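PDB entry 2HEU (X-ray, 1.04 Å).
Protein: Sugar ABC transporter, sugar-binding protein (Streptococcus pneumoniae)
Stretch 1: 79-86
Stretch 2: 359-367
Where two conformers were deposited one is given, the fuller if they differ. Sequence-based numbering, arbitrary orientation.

Stretch 1, residues 79-86: PQSIELQE
Stretch 2, residues 359-367: LVWLQQYWT

The contact between residues 79-86 and 359-367 illustrates how a helix start and a 3-10 segment with its flanks can pack with no clear direct hydrogen bond, relying on van der Waals fit, a CA-H...O contact and shared water. In the first stretch, Pro 79 and Gln 80 (phi/psi -75/-13) lead to extended Ser 81 (-69/152), whose OG caps the helix from Ile 82 by accepting from Leu 84 N at 3.1 Å. In the second, strand residue Leu 359 leads through Val 360 (-78/140) to Trp 361 (-41/135), and residues 362-364 form a 3-10 segment. The register is set by Gln 80 and Gln 364, CA to CA 4.8 Å; Gln 364 CA lies 3.6 Å from Gln 80 O, with an angle of 162° at the hydrogen.

Gln 80 (chi1 p, chi2 m) has the most surface covered, 82 Å², its aliphatic part suiting an apolar neighbour: CB lies 4.2 Å from Val 360 CG1. Its polar end brings NE2 obliquely to Trp 361 CD1 at 3.9 Å. One water accepts from Gln 80 NE2 and Gln 363 NE2, both 3.0 Å; another lies between two backbone carbonyls, 2.8 Å from Gln 80 O and 2.9 Å from Gln 363 O. Buried Gln 364 (t, t), covered over 63 Å², sets CB 4.2 Å from Gln 80 CB. Ile 82 (m, m) extends CD1 to 3.5 Å from Gln 364 O and 3.8 Å from Trp 366 O. In all, 298 Å² is buried, both sides summed.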

# COMPACT_ATOMS: atom_id res chain seq x y z
N PRO A 79 1.61 -7.40 6.52
CA PRO A 79 2.89 -8.08 6.71
C PRO A 79 4.06 -7.14 6.86
O PRO A 79 5.14 -7.61 7.33
CB PRO A 79 3.00 -9.03 5.52
CG PRO A 79 2.20 -8.35 4.45
CD PRO A 79 1.00 -7.70 5.19
N GLN A 80 3.93 -5.87 6.51
CA GLN A 80 4.97 -4.87 6.78
C GLN A 80 5.00 -4.46 8.20
O GLN A 80 5.94 -3.74 8.60
CB GLN A 80 4.81 -3.65 5.90
CG GLN A 80 3.74 -2.71 6.32
CD GLN A 80 2.42 -3.05 5.68
OE1 GLN A 80 2.07 -4.27 5.35
NE2 GLN A 80 1.69 -2.06 5.26
N SER A 81 3.98 -4.80 9.00
CA SER A 81 3.86 -4.26 10.34
C SER A 81 4.92 -4.78 11.27
O SER A 81 5.42 -5.90 11.15
CB SER A 81 2.50 -4.55 10.92
OG SER A 81 2.26 -5.93 11.15
N ILE A 82 5.24 -3.97 12.27
CA ILE A 82 6.19 -4.39 13.30
C ILE A 82 5.59 -5.56 14.06
O ILE A 82 6.32 -6.44 14.50
CB ILE A 82 6.51 -3.19 14.25
CG1 ILE A 82 7.10 -2.00 13.42
CG2 ILE A 82 7.49 -3.62 15.34
CD1 ILE A 82 8.22 -2.38 12.40
N GLU A 83 4.28 -5.57 14.24
CA GLU A 83 3.64 -6.69 14.92
C GLU A 83 3.88 -8.00 14.19
O GLU A 83 4.15 -9.00 14.85
CB GLU A 83 2.15 -6.49 15.16
CG GLU A 83 1.87 -5.43 16.13
CD GLU A 83 2.16 -4.03 15.67
OE1 GLU A 83 2.12 -3.72 14.41
OE2 GLU A 83 2.34 -3.22 16.63
N LEU A 84 3.68 -8.06 12.89
CA LEU A 84 3.93 -9.27 12.16
C LEU A 84 5.39 -9.67 12.42
O LEU A 84 5.68 -10.83 12.70
CB LEU A 84 3.58 -9.10 10.70
CG LEU A 84 3.79 -10.34 9.80
CD1 LEU A 84 5.18 -10.47 9.38
CD2 LEU A 84 3.28 -11.69 10.44
N GLN A 85 6.32 -8.72 12.28
CA GLN A 85 7.74 -9.07 12.44
C GLN A 85 8.04 -9.67 13.80
O GLN A 85 8.64 -10.74 13.95
CB GLN A 85 8.58 -7.81 12.26
CG GLN A 85 8.49 -7.32 10.85
CD GLN A 85 9.06 -5.94 10.69
OE1 GLN A 85 8.74 -5.23 9.73
NE2 GLN A 85 9.80 -5.50 11.65
N GLU A 86 7.60 -8.96 14.80
CA GLU A 86 7.94 -9.33 16.17
C GLU A 86 7.21 -10.61 16.60
O GLU A 86 7.78 -11.46 17.28
CB GLU A 86 7.77 -8.20 17.13
CG GLU A 86 8.75 -7.04 16.81
CD GLU A 86 10.22 -7.45 16.89
OE1 GLU A 86 10.59 -8.17 17.85
OE2 GLU A 86 10.97 -7.18 15.95
N LEU A 359 7.88 -1.46 -4.57
CA LEU A 359 8.60 -1.49 -3.31
C LEU A 359 7.67 -1.76 -2.17
O LEU A 359 6.54 -1.38 -2.21
CB LEU A 359 9.18 -0.11 -3.16
CG LEU A 359 10.51 0.12 -3.83
CD1 LEU A 359 10.52 -0.17 -5.30
CD2 LEU A 359 10.98 1.52 -3.57
N VAL A 360 8.18 -2.38 -1.08
CA VAL A 360 7.42 -2.42 0.18
C VAL A 360 7.61 -1.03 0.83
O VAL A 360 8.70 -0.45 0.85
CB VAL A 360 7.89 -3.51 1.10
CG1 VAL A 360 7.13 -3.50 2.40
CG2 VAL A 360 7.73 -4.90 0.41
N TRP A 361 6.53 -0.51 1.43
CA TRP A 361 6.53 0.73 2.20
C TRP A 361 7.80 0.77 3.05
O TRP A 361 8.15 -0.18 3.77
CB TRP A 361 5.32 0.77 3.13
CG TRP A 361 4.03 1.01 2.44
CD1 TRP A 361 2.97 0.16 2.31
CD2 TRP A 361 3.58 2.22 1.82
NE1 TRP A 361 1.93 0.74 1.62
CE2 TRP A 361 2.29 2.01 1.30
CE3 TRP A 361 4.16 3.49 1.70
CZ2 TRP A 361 1.61 3.05 0.61
CZ3 TRP A 361 3.49 4.50 1.10
CH2 TRP A 361 2.25 4.28 0.52
N LEU A 362 8.48 1.94 3.06
CA LEU A 362 9.73 2.06 3.77
C LEU A 362 9.60 1.90 5.28
O LEU A 362 10.51 1.49 5.95
CB LEU A 362 10.42 3.39 3.44
CG LEU A 362 10.78 3.59 1.98
CD1 LEU A 362 11.45 4.97 1.82
CD2 LEU A 362 11.67 2.52 1.44
N GLN A 363 8.39 2.24 5.77
CA GLN A 363 8.13 2.18 7.24
C GLN A 363 8.08 0.72 7.72
O GLN A 363 7.99 0.53 8.93
CB GLN A 363 6.90 2.97 7.66
CG GLN A 363 5.57 2.41 7.24
CD GLN A 363 5.06 2.89 5.93
OE1 GLN A 363 5.84 3.41 5.12
NE2 GLN A 363 3.80 2.69 5.59
N GLN A 364 8.18 -0.26 6.85
CA GLN A 364 8.51 -1.64 7.28
C GLN A 364 9.62 -1.62 8.30
O GLN A 364 9.65 -2.46 9.17
CB GLN A 364 8.85 -2.46 6.02
CG GLN A 364 9.16 -3.94 6.32
CD GLN A 364 9.43 -4.75 5.10
OE1 GLN A 364 9.02 -5.98 5.10
NE2 GLN A 364 9.93 -4.20 4.06
N TYR A 365 10.59 -0.71 8.09
CA TYR A 365 11.84 -0.66 8.90
C TYR A 365 11.98 0.64 9.71
O TYR A 365 13.07 1.02 10.06
CB TYR A 365 13.06 -0.95 8.06
CG TYR A 365 13.02 -2.33 7.49
CD1 TYR A 365 13.09 -3.42 8.33
CD2 TYR A 365 12.89 -2.55 6.14
CE1 TYR A 365 13.05 -4.66 7.82
CE2 TYR A 365 12.84 -3.82 5.63
CZ TYR A 365 12.93 -4.87 6.46
OH TYR A 365 12.87 -6.15 5.94
N TRP A 366 10.84 1.29 9.97
CA TRP A 366 10.80 2.46 10.81
C TRP A 366 10.00 2.22 12.07
O TRP A 366 9.16 1.29 12.10
CB TRP A 366 10.13 3.64 10.11
CG TRP A 366 10.74 4.11 8.79
CD1 TRP A 366 11.86 3.66 8.21
CD2 TRP A 366 10.15 5.07 7.90
NE1 TRP A 366 12.05 4.32 7.01
CE2 TRP A 366 11.02 5.16 6.78
CE3 TRP A 366 8.97 5.86 7.95
CZ2 TRP A 366 10.74 6.04 5.74
CZ3 TRP A 366 8.69 6.70 6.90
CH2 TRP A 366 9.59 6.76 5.79
N THR A 367 10.24 2.95 13.12
CA THR A 367 9.49 2.80 14.35
C THR A 367 8.15 3.53 14.40
O THR A 367 7.35 3.22 15.25
CB THR A 367 10.39 3.14 15.56
OG1 THR A 367 10.79 4.45 15.43
CG2 THR A 367 11.59 2.22 15.64
O HOH W 1 5.91 -1.23 9.84
O HOH W 2 2.35 0.35 6.83